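PDB 3DR2: exported gluconolactonase from Xanthomonas campestris pv. campestris, which probably hydrolyses glucono-lactone to gluconate in secondary glucose metabolism, as a calcium-binding enzyme of the SMP-30/gluconolactonase family with a six-bladed beta-propeller fold. Local coordinates for residues R107-S112 against L120-Y125; R129-N134 against P164-H169; I144-P149 against S170-P175; P149-R154 against L187-G192. All coordinates share one frame; numbering follows the deposited sequence.

Overall arrangement
All four contacts lie in one part of the six-bladed propeller. Contact 1 comes first along the chain, at the outer edge of the sheet 88-120, and closes before the others open. Contacts 2, 3 and 4 interleave in the next stretch: contact 3 pairs the two middle strands of the sheet 136-187, contact 2 ties together loops at the end of that sheet, and contact 4 joins a loop to the start of the following sheet, 190-234. Centres of contacts 2 and 4 are about 8 Å apart, those of contacts 1 and 4 about 16 Å. Contacts 2 and 4 each bring one asparagine to the same calcium ion, so successive blades meet at this metal.

Contact 1. Residues R107-S112 against L120-Y125; sequences RAITRS and LLVGRY
Ile109 O is gripped by two consecutive backbone N-H groups, Leu121 N at 2.9 Å and Val122 N at 3.3 Å, both lying in its carbonyl plane. Two residues facing one across antiparallel strands make a classic beta bulge, here at the outer edge of a propeller blade, where the chain turns a corner at Leu121 and leaves the sheet 88-120. The return bond, Ile109 N to Val122 O, is the straightest of the three, with an N-H...O angle of 170°.

Ile109 and Val122 lie alongside each other, pointing the same way, and Val122 CG1, placed between its own backbone N and carbonyl carbon (chi1 66°), touches Ile109 CB at 4.0 Å. The Leu121 side chain reaches over to Arg111 and meets it at about a right angle, its CD2 sitting over the centre of the guanidinium, 3.6 Å from CZ. An apolar methyl therefore covers one face of the cation. Thr110 is on the same face of the sheet as Leu120, and its hydroxyl bonds Glu103 on the adjoining strand. Arg107, in the turn before strand 108-112, gives its NE to Leu130 O, in the loop after strand 128-129.

Packing is tight beside Gly123. Ala108 CB comes to 3.4 Å from Gly123 CA, closer than carbons usually pack, and touches Leu120 CD1 at 3.5 Å. Just beyond, one water lies 2.7 Å from Gly123 O and 2.9 Å from Arg107 O.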
# COMPACT_ATOMS: atom_id res chain seq x y z
N ARG A 107 5.40 -14.16 -9.12
CA ARG A 107 4.69 -15.44 -9.11
C ARG A 107 5.70 -16.57 -8.95
O ARG A 107 5.80 -17.48 -9.78
CB ARG A 107 3.89 -15.58 -10.42
CG ARG A 107 2.81 -14.50 -10.55
CD ARG A 107 2.22 -14.38 -11.95
NE ARG A 107 1.50 -15.58 -12.38
CZ ARG A 107 0.84 -15.68 -13.53
NH1 ARG A 107 0.80 -14.66 -14.37
NH2 ARG A 107 0.23 -16.81 -13.84
N ALA A 108 6.45 -16.51 -7.85
CA ALA A 108 7.48 -17.50 -7.62
C ALA A 108 7.97 -17.55 -6.19
O ALA A 108 7.52 -16.79 -5.34
CB ALA A 108 8.66 -17.21 -8.54
N ILE A 109 8.89 -18.48 -5.96
CA ILE A 109 9.55 -18.65 -4.67
C ILE A 109 10.95 -18.09 -4.89
O ILE A 109 11.63 -18.48 -5.84
CB ILE A 109 9.68 -20.13 -4.27
CG1 ILE A 109 8.30 -20.77 -4.16
CG2 ILE A 109 10.45 -20.25 -2.96
CD1 ILE A 109 7.41 -20.14 -3.09
N THR A 110 11.38 -17.17 -4.02
CA THR A 110 12.71 -16.57 -4.14
C THR A 110 13.47 -16.72 -2.82
O THR A 110 12.88 -17.09 -1.80
CB THR A 110 12.61 -15.07 -4.52
OG1 THR A 110 11.99 -14.34 -3.45
CG2 THR A 110 11.77 -14.90 -5.79
N ARG A 111 14.77 -16.45 -2.85
CA ARG A 111 15.60 -16.56 -1.65
C ARG A 111 16.57 -15.38 -1.59
O ARG A 111 17.27 -15.10 -2.56
CB ARG A 111 16.37 -17.89 -1.68
CG ARG A 111 17.20 -18.19 -0.44
CD ARG A 111 17.75 -19.62 -0.50
NE ARG A 111 18.63 -19.79 -1.65
CZ ARG A 111 18.88 -20.95 -2.23
NH1 ARG A 111 18.32 -22.07 -1.78
NH2 ARG A 111 19.71 -21.01 -3.27
N SER A 112 16.62 -14.71 -0.44
CA SER A 112 17.50 -13.56 -0.27
C SER A 112 18.90 -13.91 0.20
O SER A 112 19.10 -14.87 0.94
CB SER A 112 16.90 -12.57 0.74
OG SER A 112 15.63 -12.12 0.34
N LEU A 120 15.56 -15.72 -7.75
CA LEU A 120 14.57 -16.73 -8.14
C LEU A 120 14.97 -18.18 -7.87
O LEU A 120 16.06 -18.61 -8.24
CB LEU A 120 14.25 -16.57 -9.63
CG LEU A 120 13.36 -17.62 -10.30
CD1 LEU A 120 11.92 -17.50 -9.80
CD2 LEU A 120 13.40 -17.42 -11.80
N LEU A 121 14.08 -18.93 -7.23
CA LEU A 121 14.32 -20.35 -6.97
C LEU A 121 13.49 -21.14 -7.97
O LEU A 121 14.00 -22.04 -8.65
CB LEU A 121 13.92 -20.74 -5.55
CG LEU A 121 14.82 -20.34 -4.37
CD1 LEU A 121 14.41 -21.13 -3.13
CD2 LEU A 121 16.28 -20.61 -4.70
N VAL A 122 12.21 -20.81 -8.07
CA VAL A 122 11.31 -21.48 -9.01
C VAL A 122 10.08 -20.62 -9.27
O VAL A 122 9.49 -20.08 -8.35
CB VAL A 122 10.87 -22.88 -8.48
CG1 VAL A 122 10.01 -22.73 -7.23
CG2 VAL A 122 10.12 -23.62 -9.56
N GLY A 123 9.70 -20.49 -10.54
CA GLY A 123 8.55 -19.68 -10.88
C GLY A 123 7.60 -20.33 -11.86
O GLY A 123 6.67 -19.68 -12.35
N ARG A 124 7.82 -21.60 -12.14
CA ARG A 124 6.97 -22.32 -13.08
C ARG A 124 6.75 -23.76 -12.70
O ARG A 124 7.49 -24.34 -11.91
CB ARG A 124 7.60 -22.29 -14.49
CG ARG A 124 7.68 -20.91 -15.11
CD ARG A 124 8.45 -20.93 -16.44
NE ARG A 124 8.54 -19.59 -17.01
CZ ARG A 124 7.59 -19.02 -17.74
NH1 ARG A 124 6.47 -19.68 -18.01
NH2 ARG A 124 7.74 -17.77 -18.17
N TYR A 125 5.70 -24.34 -13.27
CA TYR A 125 5.37 -25.73 -13.07
C TYR A 125 5.03 -26.25 -14.46
O TYR A 125 4.16 -25.70 -15.14
CB TYR A 125 4.15 -25.92 -12.16
CG TYR A 125 3.87 -27.39 -11.94
CD1 TYR A 125 4.73 -28.17 -11.17
CD2 TYR A 125 2.79 -28.01 -12.56
CE1 TYR A 125 4.54 -29.54 -11.04
CE2 TYR A 125 2.58 -29.39 -12.43
CZ TYR A 125 3.46 -30.14 -11.67
OH TYR A 125 3.29 -31.50 -11.57
O HOH W 1 6.58 -16.99 -12.49

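Contact 2. Residues R129-N134 against P164-H169; sequences RLNSPN and PELAHH. With CA (calcium ion), chain D.
Asn131 uses both ends of its amide to join two irregular loops of the propeller. Its CG is anti to the carbonyl carbon (chi1 -62°); beyond it ND2 donates to His168 O at 3.1 Å, nearly within the amide plane, and OD1 accepts from a water at 2.8 Å. That water also donates to Arg129 O and accepts from Glu165 N at 2.7 Å, so one molecule stitches three backbone and side-chain groups together. The His169 ring stands almost perpendicular to the Asn131 amide.

Glu165 is extended beyond CG, CD anti to CB (chi2 -173°), and its OE2 accepts from Arg129 N at 2.9 Å; the N-H meets it from above the carboxylate plane, 62° out. The Glu165 side chain crosses that of Arg129 obliquely, OE1 3.7 Å from CG, while the Arg129 chain bends at chi3 and its NH2 donates to Arg106 O. Leu166 CG lies 3.5 Å from Arg129 O.

Where 129-134 ends, Asn134 OD1 binds the calcium ion. The contact as a whole joins the loop between strands 128-129 and 136-138 to the loop that leads into strand 169-174.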
# COMPACT_ATOMS: atom_id res chain seq x y z
N ARG A 129 3.74 -20.53 -15.68
CA ARG A 129 3.92 -19.73 -14.47
C ARG A 129 2.99 -20.18 -13.34
O ARG A 129 1.84 -20.57 -13.58
CB ARG A 129 3.68 -18.25 -14.75
CG ARG A 129 4.64 -17.62 -15.75
CD ARG A 129 4.52 -16.09 -15.80
NE ARG A 129 5.06 -15.45 -14.59
CZ ARG A 129 5.08 -14.14 -14.39
NH1 ARG A 129 4.60 -13.31 -15.31
NH2 ARG A 129 5.59 -13.63 -13.27
N LEU A 130 3.49 -20.11 -12.11
CA LEU A 130 2.71 -20.46 -10.93
C LEU A 130 1.65 -19.37 -10.81
O LEU A 130 1.79 -18.31 -11.42
CB LEU A 130 3.60 -20.46 -9.70
CG LEU A 130 4.71 -21.52 -9.67
CD1 LEU A 130 5.74 -21.19 -8.60
CD2 LEU A 130 4.09 -22.88 -9.41
N ASN A 131 0.60 -19.62 -10.03
CA ASN A 131 -0.47 -18.63 -9.86
C ASN A 131 0.01 -17.40 -9.08
O ASN A 131 0.03 -16.28 -9.60
CB ASN A 131 -1.66 -19.25 -9.13
CG ASN A 131 -2.29 -20.42 -9.89
OD1 ASN A 131 -2.40 -20.38 -11.11
ND2 ASN A 131 -2.72 -21.44 -9.16
N SER A 132 0.40 -17.62 -7.83
CA SER A 132 0.89 -16.56 -6.95
C SER A 132 1.13 -17.17 -5.57
O SER A 132 0.24 -17.17 -4.72
CB SER A 132 -0.13 -15.42 -6.86
OG SER A 132 -1.45 -15.90 -6.73
N PRO A 133 2.34 -17.72 -5.36
CA PRO A 133 2.73 -18.35 -4.09
C PRO A 133 2.31 -17.44 -2.94
O PRO A 133 2.63 -16.25 -2.92
CB PRO A 133 4.23 -18.48 -4.23
CG PRO A 133 4.38 -18.77 -5.69
CD PRO A 133 3.45 -17.78 -6.33
N ASN A 134 1.60 -18.04 -1.99
CA ASN A 134 1.06 -17.30 -0.86
C ASN A 134 1.83 -17.46 0.45
O ASN A 134 2.26 -16.47 1.05
CB ASN A 134 -0.40 -17.73 -0.68
CG ASN A 134 -1.17 -16.84 0.26
OD1 ASN A 134 -0.91 -16.83 1.46
ND2 ASN A 134 -2.12 -16.08 -0.28
N PRO A 164 -4.82 -17.21 -14.81
CA PRO A 164 -3.85 -18.24 -14.43
C PRO A 164 -3.50 -19.16 -15.59
O PRO A 164 -4.31 -19.37 -16.49
CB PRO A 164 -4.56 -18.98 -13.29
CG PRO A 164 -6.00 -18.84 -13.66
CD PRO A 164 -6.09 -17.40 -14.09
N GLU A 165 -2.28 -19.68 -15.58
CA GLU A 165 -1.81 -20.59 -16.62
C GLU A 165 -2.01 -22.03 -16.16
O GLU A 165 -2.02 -22.96 -16.97
CB GLU A 165 -0.33 -20.35 -16.93
CG GLU A 165 -0.01 -18.95 -17.43
CD GLU A 165 1.43 -18.80 -17.88
OE1 GLU A 165 1.85 -17.65 -18.14
OE2 GLU A 165 2.15 -19.82 -17.97
N LEU A 166 -2.16 -22.21 -14.85
CA LEU A 166 -2.37 -23.53 -14.27
C LEU A 166 -3.85 -23.70 -13.96
O LEU A 166 -4.53 -22.74 -13.59
CB LEU A 166 -1.54 -23.68 -12.99
CG LEU A 166 -0.03 -23.50 -13.14
CD1 LEU A 166 0.65 -23.67 -11.79
CD2 LEU A 166 0.52 -24.49 -14.14
N ALA A 167 -4.36 -24.92 -14.12
CA ALA A 167 -5.77 -25.20 -13.85
C ALA A 167 -5.95 -25.84 -12.48
O ALA A 167 -6.85 -26.65 -12.27
CB ALA A 167 -6.32 -26.13 -14.94
N HIS A 168 -5.08 -25.47 -11.55
CA HIS A 168 -5.14 -26.01 -10.21
C HIS A 168 -4.42 -25.10 -9.22
O HIS A 168 -3.48 -24.39 -9.60
CB HIS A 168 -4.53 -27.41 -10.19
CG HIS A 168 -3.20 -27.51 -10.87
ND1 HIS A 168 -2.00 -27.26 -10.22
CD2 HIS A 168 -2.87 -27.80 -12.15
CE1 HIS A 168 -1.00 -27.39 -11.08
NE2 HIS A 168 -1.50 -27.72 -12.25
N HIS A 169 -4.87 -25.12 -7.97
CA HIS A 169 -4.26 -24.34 -6.88
C HIS A 169 -3.63 -25.45 -6.06
O HIS A 169 -4.33 -26.17 -5.35
CB HIS A 169 -5.32 -23.66 -6.02
CG HIS A 169 -6.27 -22.79 -6.79
ND1 HIS A 169 -7.41 -22.27 -6.22
CD2 HIS A 169 -6.25 -22.35 -8.07
CE1 HIS A 169 -8.06 -21.55 -7.12
NE2 HIS A 169 -7.37 -21.58 -8.25
CA CA D . -1.69 -16.20 3.64
O HOH W 2 -0.79 -19.60 -13.28
O HOH W 3 -2.55 -14.27 2.23
O HOH W 4 0.68 -15.82 3.48
O HOH W 5 -0.98 -18.05 5.00
O HOH W 6 -1.19 -15.47 5.93

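Contact 3. Residues I144-P149 against S170-P175; sequences IWFTDP and SVYRLP
Trp145 carries Arg173 on one face of its indole: Arg173 CB sits over the six-membered ring, 4.0 Å from its centroid, and the extended chain runs on until CD lies 3.3 Å from CZ2. Val171 CG1 approaches the edge at CE3, and a water in the plane of both groups accepts from Trp145 NE1 and from Arg173 NE (2.8 Å). Trp222 and Phe195 make edge-to-face contacts with the same indole. The guanidinium end goes to Asp141 in a salt bridge and to Gln182.

On the opposite side of the sheet, Phe146 CG stands between its backbone N and carbonyl carbon (chi1 67°), and the ring beyond it is near parallel to that of Tyr172, at 25°, but slid so far that the two barely overlap. Tyr172 CB makes a CH-pi contact with the Phe146 face, offset toward its rim, 4.0 Å from the centroid. Ser170 CB lies over one face of Tyr172, and Asp148 CB meets its edge.

Between these two layers run the two middle strands of an antiparallel propeller blade, with reciprocal bonds at Ile144-Leu174 and Phe146-Tyr172; Asp148 N adds a bond to Ser170 O at 2.9 Å.

A second water accepts from Tyr172 OH and Ser170 N and donates to Asp148 OD1 at 2.8 Å. Since Asn131 N and Ser132 N also donate to that buried carboxylate, its rotation is fixed by several donors, which ties the blade's end to the loop beside it.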
# COMPACT_ATOMS: atom_id res chain seq x y z
N ILE A 144 11.31 -26.92 0.47
CA ILE A 144 10.43 -25.78 0.69
C ILE A 144 9.04 -26.17 0.21
O ILE A 144 8.86 -26.55 -0.95
CB ILE A 144 10.90 -24.54 -0.11
CG1 ILE A 144 12.26 -24.07 0.40
CG2 ILE A 144 9.87 -23.41 0.01
CD1 ILE A 144 12.89 -23.01 -0.45
N TRP A 145 8.06 -26.09 1.11
CA TRP A 145 6.67 -26.41 0.77
C TRP A 145 5.89 -25.11 0.71
O TRP A 145 6.08 -24.24 1.56
CB TRP A 145 6.04 -27.29 1.85
CG TRP A 145 6.59 -28.68 1.95
CD1 TRP A 145 7.85 -29.05 2.34
CD2 TRP A 145 5.88 -29.89 1.68
NE1 TRP A 145 7.96 -30.43 2.33
CE2 TRP A 145 6.77 -30.97 1.93
CE3 TRP A 145 4.58 -30.18 1.25
CZ2 TRP A 145 6.39 -32.30 1.77
CZ3 TRP A 145 4.20 -31.51 1.09
CH2 TRP A 145 5.11 -32.55 1.35
N PHE A 146 5.01 -24.97 -0.27
CA PHE A 146 4.24 -23.74 -0.37
C PHE A 146 2.88 -23.92 -1.01
O PHE A 146 2.62 -24.93 -1.67
CB PHE A 146 5.06 -22.68 -1.12
CG PHE A 146 5.29 -23.00 -2.58
CD1 PHE A 146 4.41 -22.55 -3.56
CD2 PHE A 146 6.43 -23.71 -2.98
CE1 PHE A 146 4.65 -22.78 -4.91
CE2 PHE A 146 6.68 -23.94 -4.33
CZ PHE A 146 5.79 -23.48 -5.30
N THR A 147 2.00 -22.94 -0.80
CA THR A 147 0.66 -22.95 -1.35
C THR A 147 0.60 -22.00 -2.54
O THR A 147 1.26 -20.96 -2.56
CB THR A 147 -0.37 -22.48 -0.31
OG1 THR A 147 0.02 -21.18 0.19
CG2 THR A 147 -0.44 -23.46 0.85
N ASP A 148 -0.21 -22.36 -3.53
CA ASP A 148 -0.31 -21.55 -4.73
C ASP A 148 -1.72 -21.12 -5.14
O ASP A 148 -2.20 -21.49 -6.21
CB ASP A 148 0.36 -22.28 -5.90
CG ASP A 148 0.61 -21.37 -7.09
OD1 ASP A 148 0.49 -21.84 -8.24
OD2 ASP A 148 0.94 -20.19 -6.87
N PRO A 149 -2.41 -20.33 -4.30
CA PRO A 149 -3.76 -19.88 -4.65
C PRO A 149 -3.59 -18.74 -5.66
O PRO A 149 -2.49 -18.24 -5.86
CB PRO A 149 -4.31 -19.41 -3.31
CG PRO A 149 -3.10 -18.78 -2.69
CD PRO A 149 -2.00 -19.79 -2.99
N SER A 170 -2.31 -25.60 -6.13
CA SER A 170 -1.67 -26.69 -5.43
C SER A 170 -0.75 -26.35 -4.28
O SER A 170 -0.38 -25.20 -4.07
CB SER A 170 -0.89 -27.53 -6.44
OG SER A 170 -1.70 -27.88 -7.55
N VAL A 171 -0.41 -27.40 -3.53
CA VAL A 171 0.55 -27.31 -2.44
C VAL A 171 1.72 -28.01 -3.12
O VAL A 171 1.56 -29.11 -3.64
CB VAL A 171 0.13 -28.15 -1.21
CG1 VAL A 171 1.29 -28.22 -0.23
CG2 VAL A 171 -1.07 -27.52 -0.53
N TYR A 172 2.88 -27.35 -3.15
CA TYR A 172 4.05 -27.93 -3.80
C TYR A 172 5.20 -28.18 -2.84
O TYR A 172 5.26 -27.58 -1.77
CB TYR A 172 4.57 -27.01 -4.91
CG TYR A 172 3.63 -26.75 -6.05
CD1 TYR A 172 2.71 -25.70 -6.00
CD2 TYR A 172 3.69 -27.52 -7.22
CE1 TYR A 172 1.89 -25.42 -7.08
CE2 TYR A 172 2.87 -27.25 -8.30
CZ TYR A 172 1.97 -26.20 -8.22
OH TYR A 172 1.15 -25.94 -9.29
N ARG A 173 6.10 -29.05 -3.26
CA ARG A 173 7.30 -29.36 -2.49
C ARG A 173 8.50 -29.15 -3.39
O ARG A 173 8.60 -29.75 -4.47
CB ARG A 173 7.30 -30.81 -1.99
CG ARG A 173 8.61 -31.22 -1.32
CD ARG A 173 8.55 -32.62 -0.74
NE ARG A 173 9.80 -32.99 -0.08
CZ ARG A 173 10.87 -33.47 -0.71
NH1 ARG A 173 11.96 -33.78 -0.02
NH2 ARG A 173 10.85 -33.65 -2.02
N LEU A 174 9.42 -28.29 -2.96
CA LEU A 174 10.62 -28.00 -3.74
C LEU A 174 11.78 -28.69 -3.04
O LEU A 174 12.21 -28.28 -1.97
CB LEU A 174 10.87 -26.49 -3.82
CG LEU A 174 11.75 -25.97 -4.97
CD1 LEU A 174 12.08 -24.51 -4.72
CD2 LEU A 174 13.02 -26.77 -5.09
N PRO A 175 12.31 -29.77 -3.65
CA PRO A 175 13.43 -30.53 -3.09
C PRO A 175 14.70 -29.69 -2.94
O PRO A 175 14.96 -28.80 -3.75
CB PRO A 175 13.63 -31.66 -4.11
CG PRO A 175 12.27 -31.83 -4.71
CD PRO A 175 11.83 -30.39 -4.89
O HOH W 7 10.09 -32.47 2.64
O HOH W 8 -0.85 -24.24 -8.44

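Contact 4. Residues P149-R154 against L187-G192; sequences PPFGLR and LDHPNG. With CA (calcium ion), chain D.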
# COMPACT_ATOMS: atom_id res chain seq x y z
N PRO A 149 -2.41 -20.33 -4.30
CA PRO A 149 -3.76 -19.88 -4.65
C PRO A 149 -3.59 -18.74 -5.66
O PRO A 149 -2.49 -18.24 -5.86
CB PRO A 149 -4.31 -19.41 -3.31
CG PRO A 149 -3.10 -18.78 -2.69
CD PRO A 149 -2.00 -19.79 -2.99
N PRO A 150 -4.69 -18.31 -6.31
CA PRO A 150 -4.62 -17.23 -7.29
C PRO A 150 -4.88 -15.82 -6.76
O PRO A 150 -5.16 -14.90 -7.54
CB PRO A 150 -5.68 -17.63 -8.30
CG PRO A 150 -6.75 -18.15 -7.40
CD PRO A 150 -5.98 -19.01 -6.40
N PHE A 151 -4.79 -15.62 -5.45
CA PHE A 151 -5.05 -14.30 -4.88
C PHE A 151 -4.24 -13.18 -5.53
O PHE A 151 -4.77 -12.10 -5.78
CB PHE A 151 -4.79 -14.32 -3.37
CG PHE A 151 -5.80 -15.13 -2.60
CD1 PHE A 151 -7.15 -14.78 -2.61
CD2 PHE A 151 -5.40 -16.25 -1.86
CE1 PHE A 151 -8.09 -15.54 -1.91
CE2 PHE A 151 -6.34 -17.00 -1.16
CZ PHE A 151 -7.68 -16.65 -1.18
N GLY A 152 -2.97 -13.45 -5.82
CA GLY A 152 -2.12 -12.45 -6.44
C GLY A 152 -2.46 -12.12 -7.88
O GLY A 152 -1.88 -11.20 -8.46
N LEU A 153 -3.40 -12.85 -8.47
CA LEU A 153 -3.80 -12.63 -9.86
C LEU A 153 -5.15 -11.94 -10.00
O LEU A 153 -5.59 -11.67 -11.12
CB LEU A 153 -3.88 -13.96 -10.60
CG LEU A 153 -2.61 -14.81 -10.67
CD1 LEU A 153 -2.92 -16.12 -11.39
CD2 LEU A 153 -1.53 -14.04 -11.39
N ARG A 154 -5.81 -11.64 -8.89
CA ARG A 154 -7.13 -11.04 -8.96
C ARG A 154 -7.35 -9.85 -8.03
O ARG A 154 -8.47 -9.58 -7.60
CB ARG A 154 -8.17 -12.13 -8.71
CG ARG A 154 -8.16 -13.21 -9.80
CD ARG A 154 -8.75 -14.55 -9.36
NE ARG A 154 -8.72 -15.53 -10.45
CZ ARG A 154 -9.03 -16.82 -10.31
NH1 ARG A 154 -9.39 -17.30 -9.13
NH2 ARG A 154 -8.98 -17.64 -11.36
N LEU A 187 -6.08 -28.02 -4.12
CA LEU A 187 -7.08 -27.57 -3.17
C LEU A 187 -7.83 -26.36 -3.72
O LEU A 187 -7.62 -25.96 -4.86
CB LEU A 187 -6.41 -27.22 -1.83
CG LEU A 187 -5.49 -28.26 -1.18
CD1 LEU A 187 -4.11 -28.20 -1.83
CD2 LEU A 187 -5.37 -27.99 0.31
N ASP A 188 -8.70 -25.79 -2.90
CA ASP A 188 -9.46 -24.61 -3.31
C ASP A 188 -8.89 -23.43 -2.54
O ASP A 188 -9.19 -23.25 -1.36
CB ASP A 188 -10.94 -24.78 -2.94
CG ASP A 188 -11.84 -23.77 -3.62
OD1 ASP A 188 -11.33 -22.74 -4.12
OD2 ASP A 188 -13.06 -23.99 -3.66
N HIS A 189 -8.06 -22.64 -3.21
CA HIS A 189 -7.43 -21.48 -2.58
C HIS A 189 -6.62 -21.87 -1.34
O HIS A 189 -6.85 -21.35 -0.24
CB HIS A 189 -8.49 -20.45 -2.20
CG HIS A 189 -9.12 -19.78 -3.38
ND1 HIS A 189 -8.68 -18.56 -3.87
CD2 HIS A 189 -10.12 -20.17 -4.20
CE1 HIS A 189 -9.39 -18.24 -4.94
NE2 HIS A 189 -10.27 -19.20 -5.16
N PRO A 190 -5.66 -22.79 -1.51
CA PRO A 190 -4.82 -23.23 -0.39
C PRO A 190 -4.15 -21.96 0.12
O PRO A 190 -3.75 -21.12 -0.68
CB PRO A 190 -3.85 -24.21 -1.04
CG PRO A 190 -3.73 -23.68 -2.44
CD PRO A 190 -5.17 -23.37 -2.77
N ASN A 191 -4.02 -21.83 1.43
CA ASN A 191 -3.45 -20.60 1.97
C ASN A 191 -2.28 -20.85 2.93
O ASN A 191 -1.12 -20.85 2.51
CB ASN A 191 -4.56 -19.82 2.68
CG ASN A 191 -4.26 -18.34 2.75
OD1 ASN A 191 -3.11 -17.95 2.91
ND2 ASN A 191 -5.30 -17.51 2.65
N GLY A 192 -2.58 -21.05 4.20
CA GLY A 192 -1.52 -21.30 5.15
C GLY A 192 -1.16 -22.77 5.19
O GLY A 192 -1.89 -23.61 4.67
CA CA D . -1.69 -16.20 3.64
O HOH W 5 -0.98 -18.05 5.00
O HOH W 3 -2.55 -14.27 2.23
O HOH W 4 0.68 -15.82 3.48
O HOH W 6 -1.19 -15.47 5.93
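Pro149 packs its ring against the backbone of Pro190, with CG 3.2 Å from Pro190 O. The carbonyl oxygen is buried under this apolar ring and has no hydrogen-bonding partner in the model. Pro149 CB also rests 3.8 Å from His189 CA, so the proline fits against the bend that opens strand 190-195. No hydrogen bond crosses the contact; proline and aromatic rings pack against each other.

The His189 imidazole is wedged among Pro150, Phe151 and the more distant Arg154 guanidinium. Phe151 CG is anti to the carbonyl carbon (chi1 -69°), and one face of the ring it carries receives the imidazole toward the rim, the two ring planes inclined at 50° and their centroids 4.9 Å apart. Phe151 CE2 also passes 4.0 Å from Asn191 ND2.

Behind these residues the 3-10 turn 151-153 is held by Leu153 N to Pro150 O at 2.9 Å, and Ser132 OG bonds both Pro149 O and Gly152 N. Asn191 is set by two outside bonds, ND2 to Thr207 OG1 and its O to Thr147 OG1. Its OD1, so placed, binds the calcium ion at 2.4 Å, where Glu48, Asn134, Asp242 and four waters complete the site, consistent with the metal centre of the SMP-30 family.

The loop after strand 144-147 is thus laid against the first strand of the next propeller blade, 190-195, while His189 N bonds His169 ND1 at the start of strand 169-174, in the preceding blade.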